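Purine nucleoside phosphorylase (Schistosoma mansoni, PDB 6BJ7) catalyses the reversible phosphorolysis of purine nucleosides such as inosine and guanosine to the free base and ribose 1-phosphate. Local coordinates at residues Gly120-Lys125 / Asn246-Ala251; Gly192-Asn197 / Gly220-Pro225; Ser35-Leu40 / Leu114-Ala119; Leu242-Ser247 / Leu263-Lys268. One frame throughout, in Å; residues are numbered along the deposited sequence.

Contact 1 of 4, residues Gly120-Lys125 / Asn246-Ala251; sequences GGINRK and NSILDA. With DU7 (4-chloro-6-methylpyrimidin-2-amine), chain G.
N246 ND2 donates to two backbone carbonyls, N123 O across the contact and L126 O beyond it. The bond to N123 O, at 2.9 Å, is weak, with an N-H...O angle of 129°. The other end of the amide turns the opposite way: N246 OD1 accepts from L249 N at 3.0 Å and weakly from I248 N. CG lies anti to the backbone N (chi1 -172°), which places the amide at the N-terminal end of helix 247-253 as an N-cap. Next to it S247 N donates to G121 O at 2.9 Å, one of the bonds of the parallel G121/N246 bridge.

Beyond the backbone, I248 is the apolar partner. Its CG1 sits 3.4 Å from I122 O and 4.1 Å from I122 CG2, the two side chains crossing at about a right angle. Its CG2 lies over one face of the R124 guanidinium, towards the rim, 3.8 Å from R124 NH2; the charge itself pairs with E252. S247 OG, hydrogen-bonded to E203, stands 3.6 Å from N1 of the bound aminopyrimidine. This is an asparagine N-cap at a strand-to-helix junction, bordering the pocket in which the aminopyrimidine sits.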
# COMPACT_ATOMS: atom_id res chain seq x y z
N GLY A 120 -6.40 17.68 -6.82
CA GLY A 120 -6.46 18.64 -5.70
C GLY A 120 -5.14 19.35 -5.43
O GLY A 120 -4.06 18.76 -5.55
N GLY A 121 -5.24 20.64 -5.08
CA GLY A 121 -4.09 21.44 -4.74
C GLY A 121 -3.66 21.27 -3.29
O GLY A 121 -4.50 21.30 -2.39
N ILE A 122 -2.35 21.08 -3.07
CA ILE A 122 -1.76 21.03 -1.74
C ILE A 122 -0.90 22.28 -1.46
O ILE A 122 -1.07 22.94 -0.44
CB ILE A 122 -0.93 19.74 -1.55
CG1 ILE A 122 -1.79 18.48 -1.76
CG2 ILE A 122 -0.23 19.75 -0.16
CD1 ILE A 122 -2.86 18.26 -0.71
N ASN A 123 -0.01 22.62 -2.38
CA ASN A 123 0.78 23.85 -2.27
C ASN A 123 -0.13 25.05 -2.10
O ASN A 123 -1.13 25.20 -2.81
CB ASN A 123 1.65 24.01 -3.53
CG ASN A 123 2.59 25.20 -3.45
OD1 ASN A 123 2.18 26.32 -3.19
ND2 ASN A 123 3.88 24.93 -3.65
N ARG A 124 0.23 25.93 -1.17
CA ARG A 124 -0.63 27.06 -0.88
C ARG A 124 -0.71 28.05 -2.04
O ARG A 124 -1.63 28.87 -2.07
CB ARG A 124 -0.16 27.77 0.40
CG ARG A 124 -0.36 26.89 1.63
CD ARG A 124 0.19 27.55 2.88
NE ARG A 124 -0.01 26.75 4.08
CZ ARG A 124 -1.13 26.74 4.79
NH1 ARG A 124 -2.18 27.47 4.41
NH2 ARG A 124 -1.21 25.99 5.89
N LYS A 125 0.20 27.98 -3.01
CA LYS A 125 0.12 28.87 -4.17
C LYS A 125 -0.96 28.47 -5.18
O LYS A 125 -1.19 29.22 -6.13
CB LYS A 125 1.46 28.90 -4.91
CG LYS A 125 2.59 29.58 -4.15
CD LYS A 125 3.83 29.65 -5.03
CE LYS A 125 4.96 30.43 -4.38
NZ LYS A 125 5.96 30.92 -5.37
N ASN A 246 -8.29 23.74 -3.43
CA ASN A 246 -7.10 23.64 -2.57
C ASN A 246 -7.51 22.93 -1.28
O ASN A 246 -8.29 23.48 -0.49
CB ASN A 246 -6.46 25.01 -2.28
CG ASN A 246 -5.14 24.87 -1.58
OD1 ASN A 246 -5.10 24.43 -0.43
ND2 ASN A 246 -4.02 25.18 -2.28
N SER A 247 -7.04 21.68 -1.12
CA SER A 247 -7.47 20.85 -0.00
C SER A 247 -6.95 21.35 1.34
O SER A 247 -7.58 21.09 2.38
CB SER A 247 -7.01 19.40 -0.21
OG SER A 247 -7.67 18.87 -1.33
N ILE A 248 -5.81 22.05 1.35
CA ILE A 248 -5.29 22.60 2.60
C ILE A 248 -6.16 23.77 3.07
O ILE A 248 -6.53 23.85 4.24
CB ILE A 248 -3.80 23.00 2.45
CG1 ILE A 248 -2.90 21.78 2.24
CG2 ILE A 248 -3.32 23.77 3.68
CD1 ILE A 248 -2.77 20.86 3.45
N LEU A 249 -6.53 24.69 2.15
CA LEU A 249 -7.47 25.74 2.53
C LEU A 249 -8.81 25.15 2.97
O LEU A 249 -9.42 25.62 3.94
CB LEU A 249 -7.66 26.72 1.36
CG LEU A 249 -6.60 27.77 1.09
CD1 LEU A 249 -7.14 28.72 0.03
CD2 LEU A 249 -6.24 28.55 2.35
N ASP A 250 -9.31 24.14 2.24
CA ASP A 250 -10.61 23.58 2.59
C ASP A 250 -10.56 22.95 3.98
O ASP A 250 -11.54 23.06 4.75
CB ASP A 250 -11.04 22.55 1.53
CG ASP A 250 -11.34 23.17 0.16
OD1 ASP A 250 -11.43 24.42 0.03
OD2 ASP A 250 -11.50 22.38 -0.81
N ALA A 251 -9.43 22.35 4.35
CA ALA A 251 -9.31 21.76 5.69
C ALA A 251 -9.33 22.83 6.76
O ALA A 251 -10.01 22.68 7.79
CB ALA A 251 -8.03 20.92 5.78
C4 DU7 G . -9.22 16.40 -5.26
C3 DU7 G . -8.64 14.54 -6.33
C2 DU7 G . -9.19 14.90 -7.51
C1 DU7 G . -9.76 16.10 -7.51
CL DU7 G . -7.95 13.03 -6.25
N DU7 G . -8.61 15.20 -5.21
N1 DU7 G . -9.23 17.18 -4.08
N2 DU7 G . -9.77 16.82 -6.42
C DU7 G . -10.40 16.62 -8.78

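Contact 2 of 4, residues Gly192-Asn197 / Gly220-Pro225; sequences GVYAFN and GMSTVP. With DU7 (4-chloro-6-methylpyrimidin-2-amine), chain G.
The two segments pair as parallel strands for a single bridge, F196 with G220, whose CA atoms are 5.5 Å apart. G220 holds both bonds of that bridge: its N donates to A195 O at 3.0 Å, and its O accepts from N197 N at 2.9 Å. After this the chain of 220-225 leaves the strand, and V224 begins helix 224-232.

Y194 and F196 both reach across towards this bend. With CG anti to the backbone N (chi1 -179°), the Y194 ring reaches past G220 and delivers its hydroxyl to the loop, where S222 N donates to OH at 3.2 Å with a nearly straight N-H...O angle of 166°. A water in the plane of the ring, at its edge, also binds OH, at 2.8 Å. The absence of a side chain at G220 makes room for that hydroxyl, which lies 3.1 Å from G220 C.

The F196 ring has G220 O at its edge, near its plane. V224 CB packs against its CD2, and P225 makes an off-centre CH-pi contact, its CD 4.2 Å from the ring centroid. L145 of a second subunit also packs on F196. The extended side chain of M221 brings its CG to 3.5 Å from the ligand chlorine CL, with CE also close to that atom. F161 of the second subunit touches M221 as well, placing this strand-to-helix turn at the ligand pocket beside the subunit interface of the trimer.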
# COMPACT_ATOMS: atom_id res chain seq x y z
N GLY A 192 5.08 21.26 -10.40
CA GLY A 192 5.04 20.66 -9.08
C GLY A 192 5.11 19.14 -9.07
O GLY A 192 5.10 18.48 -10.11
N VAL A 193 5.15 18.63 -7.85
CA VAL A 193 5.24 17.19 -7.56
C VAL A 193 3.84 16.60 -7.31
O VAL A 193 3.08 17.13 -6.48
CB VAL A 193 6.17 16.94 -6.35
CG1 VAL A 193 6.16 15.44 -5.94
CG2 VAL A 193 7.60 17.40 -6.64
N TYR A 194 3.52 15.49 -7.99
CA TYR A 194 2.20 14.84 -7.91
C TYR A 194 2.21 13.63 -6.98
O TYR A 194 3.00 12.70 -7.19
CB TYR A 194 1.77 14.40 -9.31
CG TYR A 194 0.41 13.72 -9.51
CD1 TYR A 194 -0.70 14.44 -9.95
CD2 TYR A 194 0.24 12.35 -9.32
CE1 TYR A 194 -1.94 13.84 -10.19
CE2 TYR A 194 -0.99 11.74 -9.55
CZ TYR A 194 -2.08 12.46 -9.98
OH TYR A 194 -3.28 11.85 -10.21
N ALA A 195 1.31 13.62 -5.98
CA ALA A 195 1.10 12.45 -5.13
C ALA A 195 -0.03 11.60 -5.69
O ALA A 195 -1.12 12.11 -5.96
CB ALA A 195 0.76 12.83 -3.69
N PHE A 196 0.24 10.29 -5.88
CA PHE A 196 -0.76 9.32 -6.31
C PHE A 196 -1.45 8.70 -5.08
O PHE A 196 -0.81 7.96 -4.32
CB PHE A 196 -0.08 8.26 -7.18
CG PHE A 196 -0.99 7.16 -7.76
CD1 PHE A 196 -2.36 7.34 -7.89
CD2 PHE A 196 -0.44 5.92 -8.15
CE1 PHE A 196 -3.18 6.33 -8.38
CE2 PHE A 196 -1.26 4.90 -8.66
CZ PHE A 196 -2.64 5.10 -8.77
N ASN A 197 -2.73 9.08 -4.86
CA ASN A 197 -3.67 8.45 -3.92
C ASN A 197 -4.45 7.41 -4.70
O ASN A 197 -5.18 7.76 -5.63
CB ASN A 197 -4.62 9.50 -3.33
CG ASN A 197 -5.81 8.91 -2.57
OD1 ASN A 197 -5.76 7.81 -2.02
ND2 ASN A 197 -6.92 9.68 -2.56
N GLY A 220 -3.79 13.28 -6.75
CA GLY A 220 -4.86 12.72 -7.57
C GLY A 220 -4.82 11.20 -7.61
O GLY A 220 -3.94 10.58 -7.00
N MET A 221 -5.72 10.62 -8.41
CA MET A 221 -5.96 9.18 -8.42
C MET A 221 -5.63 8.51 -9.76
O MET A 221 -6.13 7.41 -10.02
CB MET A 221 -7.42 8.87 -8.06
CG MET A 221 -7.98 9.53 -6.80
SD MET A 221 -9.76 9.26 -6.60
CE MET A 221 -10.12 10.37 -5.25
N SER A 222 -4.85 9.14 -10.63
CA SER A 222 -4.57 8.60 -11.95
C SER A 222 -3.13 8.94 -12.35
O SER A 222 -2.30 9.33 -11.52
CB SER A 222 -5.57 9.14 -12.99
OG SER A 222 -5.35 10.52 -13.21
N THR A 223 -2.84 8.75 -13.65
CA THR A 223 -1.66 9.25 -14.35
C THR A 223 -0.37 8.50 -14.03
O THR A 223 0.34 8.09 -14.96
CB THR A 223 -1.55 10.75 -14.09
OG1 THR A 223 -2.70 11.38 -14.67
CG2 THR A 223 -0.32 11.33 -14.78
N VAL A 224 -0.02 8.29 -12.75
CA VAL A 224 1.26 7.65 -12.42
C VAL A 224 1.38 6.25 -13.02
O VAL A 224 2.47 5.89 -13.50
CB VAL A 224 1.49 7.71 -10.91
CG1 VAL A 224 2.64 6.83 -10.44
CG2 VAL A 224 1.79 9.15 -10.47
N PRO A 225 0.33 5.39 -13.01
CA PRO A 225 0.48 4.06 -13.67
C PRO A 225 0.83 4.14 -15.15
O PRO A 225 1.75 3.42 -15.62
CB PRO A 225 -0.90 3.39 -13.43
CG PRO A 225 -1.38 4.07 -12.15
CD PRO A 225 -0.97 5.51 -12.30
C4 DU7 G . -9.22 16.40 -5.26
C3 DU7 G . -8.64 14.54 -6.33
C2 DU7 G . -9.19 14.90 -7.51
C1 DU7 G . -9.76 16.10 -7.51
CL DU7 G . -7.95 13.03 -6.25
N DU7 G . -8.61 15.20 -5.21
N1 DU7 G . -9.23 17.18 -4.08
N2 DU7 G . -9.77 16.82 -6.42
C DU7 G . -10.40 16.62 -8.78
O HOH W 1 -5.73 13.03 -11.04

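Contact 3 of 4, residues Ser35-Leu40 / Leu114-Ala119; sequences SGLGKL and LITNLA. With DU7 (4-chloro-6-methylpyrimidin-2-amine), chain G; DMS (dimethyl sulfoxide), chain F.
L37 and the strand residues T116 and L118 make the packed part of the contact. L37 is buried, and its CD1 lies 3.9 Å from T116 OG1 and 4.3 Å from L118 CG, bridging two side chains that project from the same side of strand 112-121. T116 OG1 has its polar partners in G34 N and the hydroxyl of the modified cysteine at position 33, and L37 merely lies against it. L242 of the neighbouring strand packs on both L37 and L118, which adds to the apolar cover on this inner side.

The S35 end is exposed and less certain. L118 CD1 lies against S35, near its carbonyl O and side-chain OG, but the 3.1 Å from L118 CD1 to S35 O is very short for a methyl beside oxygen. The L118 chi2 of 144° is also far from a staggered value, so the exact placing of this branch is doubtful.

On the same exposed side a dimethyl sulfoxide, probably from the crystallisation liquor, spans the two segments. Its oxygen accepts from L118 N at 2.7 Å and, weakly, from S35 N at 3.4 Å. Farther along the strand, A119 C lies 3.6 Å from DU7 C1, a ring carbon of the aminopyrimidine. The glycine-containing loop after strand 29-31 thus meets strand 112-121 beside the ligand; in this phosphorylase family the corresponding loop contributes to the phosphate site, and a similar role is likely here.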
# COMPACT_ATOMS: atom_id res chain seq x y z
N SER A 35 -11.28 13.63 -17.23
CA SER A 35 -12.73 13.65 -17.34
C SER A 35 -13.22 15.07 -17.54
O SER A 35 -12.79 15.99 -16.84
CB SER A 35 -13.36 13.04 -16.09
OG SER A 35 -12.93 13.74 -14.93
N GLY A 36 -14.12 15.26 -18.51
CA GLY A 36 -14.53 16.59 -18.92
C GLY A 36 -13.52 17.34 -19.77
O GLY A 36 -13.81 18.48 -20.18
N LEU A 37 -12.37 16.75 -20.06
CA LEU A 37 -11.29 17.39 -20.80
C LEU A 37 -11.02 16.71 -22.14
O LEU A 37 -9.91 16.80 -22.69
CB LEU A 37 -10.02 17.39 -19.95
CG LEU A 37 -10.19 17.85 -18.49
CD1 LEU A 37 -8.86 17.71 -17.73
CD2 LEU A 37 -10.72 19.28 -18.43
N GLY A 38 -12.04 16.07 -22.72
CA GLY A 38 -11.84 15.29 -23.93
C GLY A 38 -12.32 15.91 -25.23
O GLY A 38 -12.32 15.23 -26.26
N LYS A 39 -12.69 17.19 -25.23
CA LYS A 39 -13.26 17.81 -26.43
C LYS A 39 -12.32 17.69 -27.63
O LYS A 39 -12.78 17.59 -28.77
CB LYS A 39 -13.57 19.27 -26.15
CG LYS A 39 -14.35 19.95 -27.26
CD LYS A 39 -14.27 21.45 -27.14
CE LYS A 39 -15.57 22.12 -27.46
NZ LYS A 39 -16.67 21.63 -26.58
N LEU A 40 -11.00 17.74 -27.40
CA LEU A 40 -10.05 17.69 -28.52
C LEU A 40 -10.26 16.45 -29.36
O LEU A 40 -10.11 16.49 -30.59
CB LEU A 40 -8.60 17.74 -28.01
CG LEU A 40 -7.47 17.81 -29.06
CD1 LEU A 40 -7.68 18.92 -30.08
CD2 LEU A 40 -6.13 18.03 -28.38
N LEU A 114 0.94 12.53 -24.24
CA LEU A 114 0.44 13.71 -23.54
C LEU A 114 -0.76 13.30 -22.66
O LEU A 114 -1.69 12.64 -23.16
CB LEU A 114 0.02 14.79 -24.56
CG LEU A 114 1.01 15.15 -25.68
CD1 LEU A 114 0.41 16.20 -26.65
CD2 LEU A 114 2.35 15.66 -25.11
N ILE A 115 -0.74 13.68 -21.38
CA ILE A 115 -1.74 13.23 -20.41
C ILE A 115 -2.28 14.42 -19.61
O ILE A 115 -1.52 15.28 -19.18
CB ILE A 115 -1.15 12.19 -19.42
CG1 ILE A 115 -0.48 11.06 -20.14
CG2 ILE A 115 -2.25 11.61 -18.51
CD1 ILE A 115 0.32 10.11 -19.17
N THR A 116 -3.61 14.47 -19.43
CA THR A 116 -4.22 15.45 -18.53
C THR A 116 -5.06 14.75 -17.46
O THR A 116 -5.54 13.62 -17.65
CB THR A 116 -5.10 16.49 -19.26
OG1 THR A 116 -6.23 15.87 -19.89
CG2 THR A 116 -4.30 17.28 -20.32
N ASN A 117 -5.21 15.42 -16.31
CA ASN A 117 -6.05 14.94 -15.22
C ASN A 117 -6.59 16.13 -14.43
O ASN A 117 -6.15 17.27 -14.59
CB ASN A 117 -5.29 13.99 -14.27
CG ASN A 117 -4.10 14.65 -13.57
OD1 ASN A 117 -4.26 15.61 -12.82
ND2 ASN A 117 -2.91 14.13 -13.80
N LEU A 118 -7.61 15.84 -13.60
CA LEU A 118 -8.10 16.75 -12.57
C LEU A 118 -7.55 16.33 -11.20
O LEU A 118 -7.44 15.13 -10.90
CB LEU A 118 -9.63 16.75 -12.55
CG LEU A 118 -10.34 17.41 -13.75
CD1 LEU A 118 -11.59 16.64 -14.06
CD2 LEU A 118 -10.66 18.86 -13.44
N ALA A 119 -7.15 17.30 -10.39
CA ALA A 119 -6.43 17.00 -9.16
C ALA A 119 -6.74 18.03 -8.07
O ALA A 119 -7.27 19.11 -8.34
CB ALA A 119 -4.93 16.96 -9.43
C4 DU7 G . -9.22 16.40 -5.26
C3 DU7 G . -8.64 14.54 -6.33
C2 DU7 G . -9.19 14.90 -7.51
C1 DU7 G . -9.76 16.10 -7.51
CL DU7 G . -7.95 13.03 -6.25
N DU7 G . -8.61 15.20 -5.21
N1 DU7 G . -9.23 17.18 -4.08
N2 DU7 G . -9.77 16.82 -6.42
C DU7 G . -10.40 16.62 -8.78
S DMS F . -9.41 12.53 -14.01
O DMS F . -9.08 13.84 -14.65
C1 DMS F . -10.03 11.39 -15.27
C2 DMS F . -7.86 11.69 -13.56

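Contact 4 of 4, residues Leu242-Ser247 / Leu263-Lys268; sequences LIANNS and LAVAEK. With DU7 (4-chloro-6-methylpyrimidin-2-amine), chain G.
V265 points from helix 263-268 onto the strand 242-246 with its two methyls divided between successive carbonyls. CG1, anti to the backbone N (chi1 177°), lies 3.7 Å from I243 O, while CG2 lies 3.8 Å from A244 O and 4.5 Å from A244 CB. L242 answers from the strand: its CD2 rests 3.9 Å from A266 CA, and its CD1 approaches V265 CG1. The short side chain of A266 is consistent with so near an approach to the helix backbone. The short axes come within 8.3 Å at 139°, so the helix runs back across the strand.

Further along the strand, N245 serves the ligand. Its chi1 of 75° places the amide between the backbone N and the carbonyl carbon, where OD1 accepts from ligand N1 at 2.9 Å. ND2 donates to S247 OG at 3.1 Å and also to D250, which fixes the rotation of the amide and leaves its oxygen facing the ligand amine. E203 OE2 is a second polar partner of the ligand, and A244 CB meets the ligand methyl. Helix and strand therefore meet through van der Waals packing, partly of methyls on carbonyl oxygens, without a polar bond between them, whereas the strand's polar chemistry is turned to the ligand through N245 OD1.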
# COMPACT_ATOMS: atom_id res chain seq x y z
N LEU A 242 -5.16 19.84 -13.94
CA LEU A 242 -6.06 20.96 -13.71
C LEU A 242 -6.54 20.91 -12.25
O LEU A 242 -7.11 19.90 -11.81
CB LEU A 242 -7.27 20.90 -14.66
CG LEU A 242 -8.42 21.89 -14.40
CD1 LEU A 242 -7.94 23.33 -14.42
CD2 LEU A 242 -9.54 21.68 -15.44
N ILE A 243 -6.31 21.99 -11.51
CA ILE A 243 -6.59 22.05 -10.07
C ILE A 243 -8.06 22.40 -9.85
O ILE A 243 -8.52 23.43 -10.32
CB ILE A 243 -5.68 23.08 -9.38
CG1 ILE A 243 -4.20 22.73 -9.60
CG2 ILE A 243 -5.98 23.18 -7.89
CD1 ILE A 243 -3.78 21.31 -9.11
N ALA A 244 -8.79 21.54 -9.11
CA ALA A 244 -10.20 21.79 -8.86
C ALA A 244 -10.49 22.42 -7.50
O ALA A 244 -11.55 23.01 -7.34
CB ALA A 244 -11.00 20.50 -8.99
N ASN A 245 -9.58 22.33 -6.53
CA ASN A 245 -9.77 22.91 -5.20
C ASN A 245 -8.40 22.98 -4.54
O ASN A 245 -7.45 22.34 -5.01
CB ASN A 245 -10.72 22.06 -4.34
CG ASN A 245 -10.04 20.77 -3.84
OD1 ASN A 245 -9.56 19.97 -4.62
ND2 ASN A 245 -9.98 20.60 -2.53
N ASN A 246 -8.29 23.74 -3.43
CA ASN A 246 -7.10 23.64 -2.57
C ASN A 246 -7.51 22.93 -1.28
O ASN A 246 -8.29 23.48 -0.49
CB ASN A 246 -6.46 25.01 -2.28
CG ASN A 246 -5.14 24.87 -1.58
OD1 ASN A 246 -5.10 24.43 -0.43
ND2 ASN A 246 -4.02 25.18 -2.28
N SER A 247 -7.04 21.68 -1.12
CA SER A 247 -7.47 20.85 -0.00
C SER A 247 -6.95 21.35 1.34
O SER A 247 -7.58 21.09 2.38
CB SER A 247 -7.01 19.40 -0.21
OG SER A 247 -7.67 18.87 -1.33
N LEU A 263 -16.39 18.97 -11.80
CA LEU A 263 -16.77 19.02 -13.21
C LEU A 263 -17.10 20.44 -13.65
O LEU A 263 -16.95 20.75 -14.84
CB LEU A 263 -17.95 18.10 -13.47
CG LEU A 263 -17.73 16.58 -13.34
CD1 LEU A 263 -18.91 15.83 -13.89
CD2 LEU A 263 -16.45 16.13 -14.06
N ALA A 264 -17.52 21.30 -12.73
CA ALA A 264 -17.73 22.71 -13.12
C ALA A 264 -16.42 23.42 -13.41
O ALA A 264 -16.36 24.27 -14.32
CB ALA A 264 -18.50 23.44 -12.01
N VAL A 265 -15.36 23.11 -12.66
CA VAL A 265 -14.05 23.65 -13.00
C VAL A 265 -13.59 23.14 -14.36
O VAL A 265 -13.01 23.89 -15.16
CB VAL A 265 -13.01 23.30 -11.90
CG1 VAL A 265 -11.63 23.80 -12.31
CG2 VAL A 265 -13.43 23.89 -10.55
N ALA A 266 -13.80 21.84 -14.63
CA ALA A 266 -13.43 21.28 -15.93
C ALA A 266 -14.11 22.04 -17.06
O ALA A 266 -13.47 22.37 -18.07
CB ALA A 266 -13.80 19.79 -15.98
N GLU A 267 -15.40 22.34 -16.91
CA GLU A 267 -16.09 23.05 -17.98
C GLU A 267 -15.52 24.45 -18.16
O GLU A 267 -15.46 24.96 -19.29
CB GLU A 267 -17.59 23.13 -17.69
CG GLU A 267 -18.39 23.87 -18.77
CD GLU A 267 -17.89 23.56 -20.18
OE1 GLU A 267 -17.53 22.39 -20.45
OE2 GLU A 267 -17.85 24.49 -21.02
N LYS A 268 -15.10 25.09 -17.07
CA LYS A 268 -14.56 26.45 -17.14
C LYS A 268 -13.24 26.52 -17.91
O LYS A 268 -12.96 27.54 -18.54
CB LYS A 268 -14.38 26.99 -15.72
CG LYS A 268 -13.79 28.41 -15.57
CD LYS A 268 -13.56 28.73 -14.07
CE LYS A 268 -12.79 30.05 -13.84
NZ LYS A 268 -12.45 30.26 -12.39
C4 DU7 G . -9.22 16.40 -5.26
C3 DU7 G . -8.64 14.54 -6.33
C2 DU7 G . -9.19 14.90 -7.51
C1 DU7 G . -9.76 16.10 -7.51
CL DU7 G . -7.95 13.03 -6.25
N DU7 G . -8.61 15.20 -5.21
N1 DU7 G . -9.23 17.18 -4.08
N2 DU7 G . -9.77 16.82 -6.42
C DU7 G . -10.40 16.62 -8.78

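How the contacts relate
Strands 112-121 and 236-246, parallel neighbours in the mixed sheet, tie three of the contacts together. N117 O accepts from L242 N at 2.8 Å between contacts 3 and 4, and G121 N donates to N245 O at 2.8 Å between contacts 4 and 1, which also share N246 and S247. Contact 2 reaches contact 3 through a side-chain pair, T223 OG1 and N117 ND2, 2.9 Å apart. Its nearest atoms stay about 5 Å from those of contact 1 and about 8 Å from those of contact 4. Contacts 1 and 3 are the most distant, with centres 21 Å apart, yet all four border the aminopyrimidine, which is hydrogen-bonded to N245 and E203.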